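Long-range contacts in TAF6 (Antonospora locustae, PDB 4ATG), which probably serves as a subunit of the general transcription factor TFIID, its HEAT-repeat C-terminal domain taking part in Taf6-Taf9 complex formation, which Taf5 modulates: residues E61-C66 and D104-M109; C95-S100 and Y151-C156; K7-Y12 and L38-P43; I27-L32 and C66-F71. All coordinates share one frame; numbering follows the deposited sequence.

Contact 1: E61-C66 and D104-M109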
loop_
_atom_site.group_PDB
_atom_site.type_symbol
_atom_site.label_atom_id
_atom_site.label_comp_id
_atom_site.label_asym_id
_atom_site.label_seq_id
_atom_site.Cartn_x
_atom_site.Cartn_y
_atom_site.Cartn_z
ATOM N N GLU A 61 -5.228 9.977 9.118
ATOM C CA GLU A 61 -4.494 11.033 8.423
ATOM C C GLU A 61 -2.991 10.738 8.338
ATOM O O GLU A 61 -2.391 10.984 7.296
ATOM C CB GLU A 61 -4.828 12.428 8.987
ATOM C CG GLU A 61 -6.297 12.805 8.770
ATOM C CD GLU A 61 -6.799 12.677 7.334
ATOM O OE1 GLU A 61 -6.187 13.298 6.434
ATOM O OE2 GLU A 61 -7.775 11.921 7.102
ATOM N N VAL A 62 -2.412 10.132 9.387
ATOM C CA VAL A 62 -0.976 9.737 9.347
ATOM C C VAL A 62 -0.789 8.632 8.327
ATOM O O VAL A 62 0.124 8.720 7.507
ATOM C CB VAL A 62 -0.408 9.367 10.748
ATOM C CG1 VAL A 62 1.039 8.865 10.665
ATOM C CG2 VAL A 62 -0.497 10.559 11.704
ATOM N N LEU A 63 -1.707 7.650 8.293
ATOM C CA LEU A 63 -1.604 6.543 7.321
ATOM C C LEU A 63 -1.672 7.068 5.898
ATOM O O LEU A 63 -0.893 6.637 5.042
ATOM C CB LEU A 63 -2.711 5.498 7.546
ATOM C CG LEU A 63 -2.643 4.679 8.853
ATOM C CD1 LEU A 63 -3.816 3.770 8.964
ATOM C CD2 LEU A 63 -1.391 3.852 8.939
ATOM N N LYS A 64 -2.574 8.036 5.644
ATOM C CA LYS A 64 -2.685 8.642 4.310
ATOM C C LYS A 64 -1.411 9.362 3.898
ATOM O O LYS A 64 -1.002 9.252 2.738
ATOM C CB LYS A 64 -3.874 9.596 4.229
ATOM C CG LYS A 64 -5.207 8.872 4.265
ATOM C CD LYS A 64 -6.337 9.891 4.186
ATOM C CE LYS A 64 -7.662 9.276 4.573
ATOM N NZ LYS A 64 -8.708 10.318 4.700
ATOM N N THR A 65 -0.765 10.076 4.837
ATOM C CA THR A 65 0.528 10.748 4.585
ATOM C C THR A 65 1.603 9.719 4.253
ATOM O O THR A 65 2.360 9.945 3.323
ATOM C CB THR A 65 0.932 11.623 5.794
ATOM O OG1 THR A 65 -0.092 12.598 5.970
ATOM C CG2 THR A 65 2.249 12.371 5.579
ATOM N N CYS A 66 1.653 8.587 4.982
ATOM C CA CYS A 66 2.648 7.517 4.742
ATOM C C CYS A 66 2.514 6.936 3.354
ATOM O O CYS A 66 3.509 6.780 2.654
ATOM C CB CYS A 66 2.533 6.440 5.807
ATOM S SG CYS A 66 3.077 6.989 7.444
ATOM N N ASP A 104 -12.080 3.025 5.618
ATOM C CA ASP A 104 -12.098 2.377 4.293
ATOM C C ASP A 104 -11.289 3.161 3.266
ATOM O O ASP A 104 -10.752 2.563 2.339
ATOM C CB ASP A 104 -13.537 2.212 3.773
ATOM C CG ASP A 104 -14.315 1.078 4.408
ATOM O OD1 ASP A 104 -13.687 0.219 5.078
ATOM O OD2 ASP A 104 -15.535 1.017 4.199
ATOM N N ASP A 105 -11.245 4.496 3.403
ATOM C CA ASP A 105 -10.497 5.372 2.494
ATOM C C ASP A 105 -8.990 5.082 2.539
ATOM O O ASP A 105 -8.309 5.233 1.523
ATOM C CB ASP A 105 -10.755 6.848 2.834
ATOM C CG ASP A 105 -12.123 7.347 2.413
ATOM O OD1 ASP A 105 -12.786 6.658 1.600
ATOM O OD2 ASP A 105 -12.516 8.445 2.865
ATOM N N VAL A 106 -8.477 4.671 3.701
ATOM C CA VAL A 106 -7.053 4.313 3.843
ATOM C C VAL A 106 -6.782 3.056 3.020
ATOM O O VAL A 106 -5.817 2.998 2.271
ATOM C CB VAL A 106 -6.639 4.117 5.329
ATOM C CG1 VAL A 106 -5.239 3.494 5.444
ATOM C CG2 VAL A 106 -6.711 5.435 6.089
ATOM N N ARG A 107 -7.644 2.058 3.169
ATOM C CA ARG A 107 -7.506 0.782 2.474
ATOM C C ARG A 107 -7.529 0.986 0.967
ATOM O O ARG A 107 -6.691 0.430 0.263
ATOM C CB ARG A 107 -8.627 -0.170 2.875
ATOM C CG ARG A 107 -8.640 -0.496 4.362
ATOM C CD ARG A 107 -9.779 -1.447 4.692
ATOM N NE ARG A 107 -9.880 -1.681 6.134
ATOM C CZ ARG A 107 -9.136 -2.544 6.817
ATOM N NH1 ARG A 107 -8.233 -3.290 6.199
ATOM N NH2 ARG A 107 -9.285 -2.662 8.125
ATOM N N LYS A 108 -8.478 1.778 0.484
ATOM C CA LYS A 108 -8.616 2.052 -0.942
ATOM C C LYS A 108 -7.440 2.858 -1.470
ATOM O O LYS A 108 -6.968 2.572 -2.580
ATOM C CB LYS A 108 -9.918 2.796 -1.224
ATOM C CG LYS A 108 -11.150 1.930 -1.002
ATOM C CD LYS A 108 -12.393 2.779 -1.191
ATOM C CE LYS A 108 -13.619 1.931 -1.170
ATOM N NZ LYS A 108 -14.836 2.758 -0.959
ATOM N N MET A 109 -6.982 3.879 -0.702
ATOM C CA MET A 109 -5.864 4.735 -1.121
ATOM C C MET A 109 -4.603 3.891 -1.286
ATOM O O MET A 109 -3.904 4.024 -2.284
ATOM C CB MET A 109 -5.607 5.841 -0.090
ATOM C CG MET A 109 -4.489 6.760 -0.491
ATOM S SD MET A 109 -4.040 7.849 0.870
ATOM C CE MET A 109 -2.803 8.826 0.100
HETATM O O HOH W 1 -11.229 9.248 5.321
#
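Lys64 and Val106 are brought together by their first torsions. CG of Lys64 stands anti to its carbonyl carbon (chi1 -70°) and the chain beyond is extended, while CG2 of Val106 likewise stands anti to the carbonyl carbon. The aliphatic part of the lysine therefore passes beside the valine, with Lys64 CG 4.2 Å from Val106 CG2. The other branch of the valine serves the buried side of the interface: Val106 CG1 lies 3.8 Å from CD1 of Leu63, the two side chains crossing at about a right angle. Toward solvent, the ammonium at the end of the lysine chain makes the polar contacts. Lys64 NZ forms a salt bridge with Glu61 OE2 (3.0 Å), approaching on the syn side and 18° from the carboxylate plane. It also gives a hydrogen bond to a water 2.8 Å away, and that water donates to Asp105 OD2 at 2.9 Å, so one charged end is tied to two acidic residues, directly on its own helix and through solvent on the other. An alanine here would probably leave Glu61 without its charge partner, break the water link to Asp105 and uncover Val106 CG2. Met109 also comes up to Lys64, but it is modelled in two conformers and the closeness of its tip is doubtful. The segments run almost parallel, 8° apart, with axes 9.8 Å from each other. Helix 42-55 covers Cys66 on one flank, whereas helix 147-160 takes up Asp104 and Lys108 through Tyr151, placing this near-parallel pair in the middle of the HEAT-repeat solenoid.

Contact 2: C95-S100 and Y151-C156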
loop_
_atom_site.group_PDB
_atom_site.type_symbol
_atom_site.label_atom_id
_atom_site.label_comp_id
_atom_site.label_asym_id
_atom_site.label_seq_id
_atom_site.Cartn_x
_atom_site.Cartn_y
_atom_site.Cartn_z
ATOM N N CYS A 95 -1.698 -1.731 4.907
ATOM C CA CYS A 95 -2.742 -0.685 4.930
ATOM C C CYS A 95 -4.012 -1.129 4.241
ATOM O O CYS A 95 -5.085 -0.627 4.575
ATOM C CB CYS A 95 -2.226 0.619 4.340
ATOM S SG CYS A 95 -0.891 1.364 5.294
ATOM N N VAL A 96 -3.902 -2.057 3.278
ATOM C CA VAL A 96 -5.087 -2.568 2.546
ATOM C C VAL A 96 -5.847 -3.569 3.435
ATOM O O VAL A 96 -7.066 -3.470 3.593
ATOM C CB VAL A 96 -4.690 -3.252 1.196
ATOM C CG1 VAL A 96 -5.902 -3.878 0.501
ATOM C CG2 VAL A 96 -3.984 -2.277 0.247
ATOM N N ILE A 97 -5.108 -4.539 3.989
ATOM C CA ILE A 97 -5.653 -5.675 4.732
ATOM C C ILE A 97 -5.598 -5.622 6.275
ATOM O O ILE A 97 -6.208 -6.466 6.916
ATOM C CB ILE A 97 -5.066 -7.002 4.157
ATOM C CG1 ILE A 97 -3.564 -7.146 4.460
ATOM C CG2 ILE A 97 -5.347 -7.165 2.660
ATOM C CD1 ILE A 97 -3.230 -8.186 5.341
ATOM N N GLY A 98 -4.846 -4.682 6.842
ATOM C CA GLY A 98 -4.671 -4.534 8.286
ATOM C C GLY A 98 -5.959 -4.610 9.084
ATOM O O GLY A 98 -6.947 -3.962 8.726
ATOM N N LYS A 99 -5.970 -5.446 10.143
ATOM C CA LYS A 99 -7.177 -5.656 10.955
ATOM C C LYS A 99 -7.546 -4.467 11.830
ATOM O O LYS A 99 -8.707 -4.323 12.182
ATOM C CB LYS A 99 -7.089 -6.961 11.794
ATOM C CG LYS A 99 -6.011 -6.978 12.878
ATOM C CD LYS A 99 -5.958 -8.325 13.587
ATOM C CE LYS A 99 -4.876 -8.384 14.632
ATOM N NZ LYS A 99 -4.918 -9.667 15.384
ATOM N N SER A 100 -6.563 -3.631 12.202
ATOM C CA SER A 100 -6.807 -2.512 13.118
ATOM C C SER A 100 -7.220 -1.196 12.447
ATOM O O SER A 100 -7.612 -0.260 13.143
ATOM C CB SER A 100 -5.607 -2.316 14.046
ATOM O OG SER A 100 -5.205 -3.547 14.626
ATOM N N TYR A 151 -12.715 -6.926 2.670
ATOM C CA TYR A 151 -13.187 -5.855 1.783
ATOM C C TYR A 151 -11.993 -5.156 1.135
ATOM O O TYR A 151 -12.019 -4.887 -0.065
ATOM C CB TYR A 151 -14.045 -4.843 2.558
ATOM C CG TYR A 151 -14.459 -3.647 1.741
ATOM C CD1 TYR A 151 -15.548 -3.712 0.876
ATOM C CD2 TYR A 151 -13.770 -2.441 1.835
ATOM C CE1 TYR A 151 -15.930 -2.612 0.109
ATOM C CE2 TYR A 151 -14.130 -1.342 1.056
ATOM C CZ TYR A 151 -15.219 -1.431 0.204
ATOM O OH TYR A 151 -15.616 -0.346 -0.532
ATOM N N GLY A 152 -10.987 -4.810 1.939
ATOM C CA GLY A 152 -9.787 -4.162 1.403
ATOM C C GLY A 152 -9.132 -5.068 0.374
ATOM O O GLY A 152 -8.824 -4.631 -0.740
ATOM N N ALA A 153 -8.951 -6.351 0.729
ATOM C CA ALA A 153 -8.328 -7.352 -0.154
ATOM C C ALA A 153 -9.089 -7.482 -1.475
ATOM O O ALA A 153 -8.468 -7.406 -2.529
ATOM C CB ALA A 153 -8.243 -8.694 0.543
ATOM N N LEU A 154 -10.433 -7.609 -1.421
ATOM C CA LEU A 154 -11.253 -7.699 -2.632
ATOM C C LEU A 154 -11.214 -6.403 -3.455
ATOM O O LEU A 154 -11.100 -6.471 -4.680
ATOM C CB LEU A 154 -12.717 -8.060 -2.296
ATOM C CG LEU A 154 -13.634 -8.258 -3.528
ATOM C CD1 LEU A 154 -13.079 -9.326 -4.501
ATOM C CD2 LEU A 154 -15.049 -8.587 -3.107
ATOM N N TYR A 155 -11.302 -5.235 -2.795
ATOM C CA TYR A 155 -11.236 -3.945 -3.494
ATOM C C TYR A 155 -9.952 -3.865 -4.294
ATOM O O TYR A 155 -9.998 -3.511 -5.466
ATOM C CB TYR A 155 -11.310 -2.758 -2.520
ATOM C CG TYR A 155 -11.284 -1.442 -3.259
ATOM C CD1 TYR A 155 -12.435 -0.936 -3.855
ATOM C CD2 TYR A 155 -10.093 -0.740 -3.433
ATOM C CE1 TYR A 155 -12.408 0.244 -4.594
ATOM C CE2 TYR A 155 -10.054 0.446 -4.174
ATOM C CZ TYR A 155 -11.218 0.932 -4.748
ATOM O OH TYR A 155 -11.215 2.101 -5.464
ATOM N N CYS A 156 -8.811 -4.221 -3.673
ATOM C CA CYS A 156 -7.519 -4.179 -4.361
ATOM C C CYS A 156 -7.496 -5.114 -5.568
ATOM O O CYS A 156 -7.145 -4.660 -6.654
ATOM C CB CYS A 156 -6.364 -4.465 -3.409
ATOM S SG CYS A 156 -4.739 -4.109 -4.117
#
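In this HEAT-repeat solenoid, the last turn of helix 85-97 ends against helix 147-160, where Val96 and Ile97 meet Gly152, Ala153 and Cys156. The backbones come very near each other, with Val96 CA and Gly152 CA 5.1 Å apart, and the absence of a side chain at Gly152 permits it: a CB on that residue would collide with the carbonyl oxygen of Val96. Instead, Gly152 CA points a hydrogen at Val96 O, a CH···O contact of 3.6 Å with an angle of 166° at the hydrogen. Val96 CG1, anti to its backbone N, rests on the Gly152 peptide, 3.3 Å from Gly152 O, and reaches the Cys156 CB at 4.0 Å. In Ile97, CG1 lies in the crowded position between the backbone N and the carbonyl carbon (chi1 69°), and CG2 touches Ala153 CB at 3.9 Å. A bound cyclohexylaminoethane sulfonate molecule (NHE), probably from the crystallisation liquor, lies close to the Ile97 side chain. Three carbonyls at and just beyond the end of helix 85-97 find side-chain donors: Arg107 serves Val96 O and Gly98 O, and Ser149 OG serves Ile97 O. No conventional hydrogen bond crosses between the two segments, so their cohesion rests on close fit and a weak CH···O contact, while the guanidinium beside the helix end would probably polarise the Val96 carbonyl.

Contact 3: K7-Y12 and L38-P43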
loop_
_atom_site.group_PDB
_atom_site.type_symbol
_atom_site.label_atom_id
_atom_site.label_comp_id
_atom_site.label_asym_id
_atom_site.label_seq_id
_atom_site.Cartn_x
_atom_site.Cartn_y
_atom_site.Cartn_z
ATOM N N LYS A 7 26.171 14.122 8.433
ATOM C CA LYS A 7 25.395 15.059 9.265
ATOM C C LYS A 7 24.245 15.756 8.552
ATOM O O LYS A 7 23.124 15.722 9.048
ATOM C CB LYS A 7 26.339 16.093 9.927
ATOM C CG LYS A 7 25.665 17.028 10.924
ATOM C CD LYS A 7 26.174 18.466 10.724
ATOM C CE LYS A 7 25.685 19.454 11.754
ATOM N NZ LYS A 7 25.386 20.780 11.137
ATOM N N GLU A 8 24.513 16.387 7.408
ATOM C CA GLU A 8 23.491 17.127 6.642
ATOM C C GLU A 8 22.374 16.236 6.126
ATOM O O GLU A 8 21.224 16.679 6.016
ATOM C CB GLU A 8 24.120 17.939 5.488
ATOM C CG GLU A 8 24.695 17.109 4.349
ATOM C CD GLU A 8 26.067 16.493 4.558
ATOM O OE1 GLU A 8 26.740 16.799 5.574
ATOM O OE2 GLU A 8 26.496 15.746 3.652
ATOM N N LEU A 9 22.711 14.991 5.768
ATOM C CA LEU A 9 21.695 14.059 5.280
ATOM C C LEU A 9 20.868 13.576 6.442
ATOM O O LEU A 9 19.666 13.479 6.285
ATOM C CB LEU A 9 22.281 12.882 4.482
ATOM C CG LEU A 9 23.064 13.235 3.209
ATOM C CD1 LEU A 9 23.554 11.971 2.501
ATOM C CD2 LEU A 9 22.247 14.069 2.271
ATOM N N GLN A 10 21.486 13.334 7.630
ATOM C CA GLN A 10 20.688 12.940 8.801
ATOM C C GLN A 10 19.757 14.092 9.233
ATOM O O GLN A 10 18.591 13.860 9.571
ATOM C CB GLN A 10 21.561 12.504 9.993
ATOM C CG GLN A 10 20.753 11.603 10.933
ATOM C CD GLN A 10 21.423 11.227 12.230
ATOM O OE1 GLN A 10 22.604 11.502 12.471
ATOM N NE2 GLN A 10 20.663 10.557 13.088
ATOM N N LEU A 11 20.246 15.335 9.155
ATOM C CA LEU A 11 19.406 16.472 9.532
ATOM C C LEU A 11 18.202 16.652 8.588
ATOM O O LEU A 11 17.096 16.892 9.064
ATOM C CB LEU A 11 20.233 17.742 9.674
ATOM C CG LEU A 11 21.189 17.763 10.898
ATOM C CD1 LEU A 11 22.156 18.908 10.794
ATOM C CD2 LEU A 11 20.420 17.876 12.232
ATOM N N TYR A 12 18.394 16.452 7.276
ATOM C CA TYR A 12 17.308 16.542 6.295
ATOM C C TYR A 12 16.299 15.409 6.525
ATOM O O TYR A 12 15.088 15.645 6.571
ATOM C CB TYR A 12 17.850 16.474 4.857
ATOM C CG TYR A 12 16.803 16.770 3.802
ATOM C CD1 TYR A 12 16.407 18.083 3.531
ATOM C CD2 TYR A 12 16.176 15.741 3.104
ATOM C CE1 TYR A 12 15.474 18.362 2.529
ATOM C CE2 TYR A 12 15.206 16.007 2.134
ATOM C CZ TYR A 12 14.874 17.323 1.838
ATOM O OH TYR A 12 13.928 17.587 0.878
ATOM N N LEU A 38 18.472 12.207 -2.962
ATOM C CA LEU A 38 17.884 11.461 -1.839
ATOM C C LEU A 38 18.160 9.964 -1.841
ATOM O O LEU A 38 17.744 9.290 -0.892
ATOM C CB LEU A 38 16.343 11.633 -1.817
ATOM C CG LEU A 38 15.769 13.045 -1.771
ATOM C CD1 LEU A 38 14.229 13.007 -1.946
ATOM C CD2 LEU A 38 16.162 13.738 -0.506
ATOM N N GLN A 39 18.797 9.412 -2.898
ATOM C CA GLN A 39 18.977 7.958 -2.979
ATOM C C GLN A 39 19.465 7.291 -1.673
ATOM O O GLN A 39 18.923 6.253 -1.267
ATOM C CB GLN A 39 19.836 7.540 -4.189
ATOM C CG GLN A 39 19.768 6.007 -4.465
ATOM C CD GLN A 39 18.414 5.536 -4.969
ATOM O OE1 GLN A 39 17.582 6.332 -5.401
ATOM N NE2 GLN A 39 18.193 4.227 -5.018
ATOM N N GLN A 40 20.504 7.850 -1.048
ATOM C CA GLN A 40 21.050 7.271 0.196
ATOM C C GLN A 40 20.001 7.204 1.317
ATOM O O GLN A 40 20.064 6.317 2.169
ATOM C CB GLN A 40 22.236 8.093 0.690
ATOM C CG GLN A 40 23.605 7.536 0.378
ATOM C CD GLN A 40 24.615 8.341 1.172
ATOM O OE1 GLN A 40 24.922 9.484 0.846
ATOM N NE2 GLN A 40 25.013 7.834 2.325
ATOM N N LEU A 41 19.054 8.163 1.324
ATOM C CA LEU A 41 17.999 8.234 2.338
ATOM C C LEU A 41 16.847 7.301 2.092
ATOM O O LEU A 41 16.125 6.959 3.025
ATOM C CB LEU A 41 17.450 9.686 2.417
ATOM C CG LEU A 41 18.435 10.736 2.910
ATOM C CD1 LEU A 41 17.731 12.074 3.124
ATOM C CD2 LEU A 41 19.004 10.343 4.205
ATOM N N VAL A 42 16.605 6.963 0.824
ATOM C CA VAL A 42 15.504 6.073 0.412
ATOM C C VAL A 42 15.271 4.841 1.322
ATOM O O VAL A 42 14.165 4.707 1.842
ATOM C CB VAL A 42 15.540 5.747 -1.112
ATOM C CG1 VAL A 42 14.508 4.664 -1.454
ATOM C CG2 VAL A 42 15.250 7.010 -1.922
ATOM N N PRO A 43 16.246 3.938 1.555
ATOM C CA PRO A 43 15.969 2.783 2.435
ATOM C C PRO A 43 15.536 3.179 3.850
ATOM O O PRO A 43 14.726 2.490 4.467
ATOM C CB PRO A 43 17.319 2.030 2.467
ATOM C CG PRO A 43 18.326 3.010 2.020
ATOM C CD PRO A 43 17.618 3.858 1.010
#
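Leu41 is the bump of this contact and the groove between Leu9 and Tyr12 its hollow, at the N-terminal end of the HEAT-repeat solenoid, where helix 7-20 lies against the lead-in to helix 42-55. Leu9 and Tyr12, about one helical turn apart, present their side chains to the same neighbour. CG of Leu41 stands anti to the carbonyl carbon (chi1 -65°), and from it the two methyls reach into the groove: CD2 approaches Leu9 CB at 4.2 Å and Leu9 O at 3.8 Å, and CD1 meets the edge of the phenol ring, near its plane, 4.0 Å from Tyr12 CD2. An alanine in its place would probably open a gap between Leu9 and Tyr12 and leave the ring edge without its methyl neighbour. Leu38 adds a second bump farther out on the ring, its CD2 3.6 Å from Tyr12 CE2, with Cys31 and Glu35 also touching the tyrosine. Leu38 O accepts backbone bonds from both Leu41 N and Val42 N, which helps to hold the turn that carries Leu38 and Leu41. At the exposed margin, the Gln40 side chain, extended beyond CG, crosses Leu9 at about a right angle, bringing OE1 to 3.3 Å from Leu9 CD1.

Contact 4: I27-L32 and C66-F71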
loop_
_atom_site.group_PDB
_atom_site.type_symbol
_atom_site.label_atom_id
_atom_site.label_comp_id
_atom_site.label_asym_id
_atom_site.label_seq_id
_atom_site.Cartn_x
_atom_site.Cartn_y
_atom_site.Cartn_z
ATOM N N ILE A 27 4.243 19.629 2.246
ATOM C CA ILE A 27 5.586 20.044 1.796
ATOM C C ILE A 27 6.492 18.819 1.791
ATOM O O ILE A 27 7.205 18.595 0.802
ATOM C CB ILE A 27 6.158 21.187 2.697
ATOM C CG1 ILE A 27 5.235 22.416 2.653
ATOM C CG2 ILE A 27 7.578 21.567 2.232
ATOM C CD1 ILE A 27 5.500 23.466 3.761
ATOM N N ALA A 28 6.449 17.997 2.864
ATOM C CA ALA A 28 7.258 16.763 2.928
ATOM C C ALA A 28 6.925 15.812 1.761
ATOM O O ALA A 28 7.828 15.245 1.146
ATOM C CB ALA A 28 7.019 16.049 4.264
ATOM N N ILE A 29 5.632 15.658 1.440
ATOM C CA ILE A 29 5.186 14.798 0.318
ATOM C C ILE A 29 5.770 15.359 -0.979
ATOM O O ILE A 29 6.323 14.602 -1.785
ATOM C CB ILE A 29 3.629 14.706 0.291
ATOM C CG1 ILE A 29 3.109 13.910 1.519
ATOM C CG2 ILE A 29 3.116 14.082 -1.015
ATOM C CD1 ILE A 29 1.582 14.081 1.788
ATOM N N GLU A 30 5.681 16.691 -1.173
ATOM C CA GLU A 30 6.263 17.314 -2.383
ATOM C C GLU A 30 7.781 17.096 -2.425
ATOM O O GLU A 30 8.313 16.775 -3.494
ATOM C CB GLU A 30 5.951 18.826 -2.458
ATOM C CG GLU A 30 6.517 19.519 -3.700
ATOM C CD GLU A 30 5.854 19.266 -5.046
ATOM O OE1 GLU A 30 4.993 18.360 -5.144
ATOM O OE2 GLU A 30 6.214 19.975 -6.015
ATOM N N CYS A 31 8.496 17.336 -1.288
ATOM C CA CYS A 31 9.959 17.159 -1.238
ATOM C C CYS A 31 10.381 15.778 -1.694
ATOM O O CYS A 31 11.375 15.671 -2.398
ATOM C CB CYS A 31 10.520 17.447 0.152
ATOM S SG CYS A 31 10.454 19.194 0.623
ATOM N N LEU A 32 9.694 14.724 -1.224
ATOM C CA LEU A 32 10.091 13.352 -1.566
ATOM C C LEU A 32 9.802 12.978 -3.016
ATOM O O LEU A 32 10.400 12.034 -3.518
ATOM C CB LEU A 32 9.550 12.309 -0.574
ATOM C CG LEU A 32 10.079 12.395 0.883
ATOM C CD1 LEU A 32 9.907 11.072 1.588
ATOM C CD2 LEU A 32 11.515 12.873 0.948
ATOM N N CYS A 66 1.653 8.587 4.982
ATOM C CA CYS A 66 2.648 7.517 4.742
ATOM C C CYS A 66 2.514 6.936 3.354
ATOM O O CYS A 66 3.509 6.780 2.654
ATOM C CB CYS A 66 2.533 6.440 5.807
ATOM S SG CYS A 66 3.077 6.989 7.444
ATOM N N ILE A 67 1.273 6.666 2.938
ATOM C CA ILE A 67 0.982 6.122 1.603
ATOM C C ILE A 67 1.423 7.123 0.540
ATOM O O ILE A 67 2.026 6.735 -0.460
ATOM C CB ILE A 67 -0.536 5.772 1.527
ATOM C CG1 ILE A 67 -0.865 4.595 2.483
ATOM C CG2 ILE A 67 -0.953 5.431 0.071
ATOM C CD1 ILE A 67 -2.432 4.525 2.895
ATOM N N ALA A 68 1.125 8.419 0.755
ATOM C CA ALA A 68 1.489 9.498 -0.185
ATOM C C ALA A 68 2.993 9.653 -0.272
ATOM O O ALA A 68 3.485 9.900 -1.364
ATOM C CB ALA A 68 0.836 10.813 0.234
ATOM N N LEU A 69 3.736 9.474 0.862
ATOM C CA LEU A 69 5.207 9.553 0.839
ATOM C C LEU A 69 5.775 8.400 0.017
ATOM O O LEU A 69 6.745 8.585 -0.732
ATOM C CB LEU A 69 5.780 9.545 2.256
ATOM C CG LEU A 69 5.513 10.834 3.086
ATOM C CD1 LEU A 69 5.948 10.608 4.535
ATOM C CD2 LEU A 69 6.307 11.993 2.534
ATOM N N TYR A 70 5.206 7.197 0.155
ATOM C CA TYR A 70 5.690 6.078 -0.682
ATOM C C TYR A 70 5.504 6.413 -2.166
ATOM O O TYR A 70 6.407 6.184 -2.972
ATOM C CB TYR A 70 4.914 4.798 -0.406
ATOM C CG TYR A 70 5.310 4.044 0.850
ATOM C CD1 TYR A 70 6.623 4.075 1.328
ATOM C CD2 TYR A 70 4.391 3.239 1.513
ATOM C CE1 TYR A 70 7.001 3.329 2.451
ATOM C CE2 TYR A 70 4.760 2.480 2.622
ATOM C CZ TYR A 70 6.059 2.542 3.097
ATOM O OH TYR A 70 6.386 1.814 4.210
ATOM N N PHE A 71 4.328 6.938 -2.529
ATOM C CA PHE A 71 4.036 7.272 -3.925
ATOM C C PHE A 71 4.975 8.359 -4.424
ATOM O O PHE A 71 5.382 8.334 -5.583
ATOM C CB PHE A 71 2.548 7.693 -4.074
ATOM C CG PHE A 71 2.089 7.786 -5.519
ATOM C CD1 PHE A 71 2.351 6.755 -6.420
ATOM C CD2 PHE A 71 1.419 8.913 -5.981
ATOM C CE1 PHE A 71 1.933 6.844 -7.760
ATOM C CE2 PHE A 71 1.004 9.003 -7.318
ATOM C CZ PHE A 71 1.268 7.971 -8.195
#
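Leu69 puts one methyl, CD2, over the backbone and side chains of three residues of the neighbouring helix. Its CG lies anti to the carbonyl carbon (chi1 -70°), and from there CD2 reaches Ile29 CA at 3.7 Å and Ile29 CG1 at 3.9 Å. The same methyl lies 3.8 Å from Ala28 O and, one turn along the helix, also 3.8 Å from Leu32 CD1. Leu69 and Ile29 cross at about a right angle, whereas Leu32 slants past Leu69 at an oblique angle. The small side chain of Ala68 answers the branched one of Ile29: Ala68 CB touches Ile29 CD1 at 3.7 Å, at the more exposed margin of the interface. With these groups interleaved, the CA atoms of Ile29 and Leu69 are 5.3 Å apart and the segment axes 8.6 Å. Everything that meets here is apolar apart from the backbone oxygen of Ala28, and no hydrogen bond joins the two segments. Just beyond, however, Ser72 OG bonds to Ile29 O and Asn76 ND2 to Leu32 O, so Ser72 of helix 60-75 and Asn76 just after it add polar ties to the partner helix. Ile20 of helix 7-20 packs on Leu69, and Phe45 of helix 42-55 on Leu32. The two segments run in the same direction, 21° apart, an arrangement typical of helices lying side by side within one layer of a HEAT-repeat solenoid.

The four contacts interlock like links of a chain. Contact 3 opens first, contact 4 opens before it closes, contact 1 before contact 4 closes, and contact 2 before contact 1 closes; contacts not adjacent in this order stand in series. The centres step through the solenoid accordingly, about 15 Å from contact 3 to contact 4, 12 Å on to contact 1 and 11 Å on to contact 2, with the extremes 32 Å apart on opposite sides of the chain's centre. Contacts 1 and 4 share helix 60-75 and Cys66, and Arg107 joins contacts 1 and 2. Local helix pairings thus add up to one continuous, all-helical body within the HEAT-repeat domain.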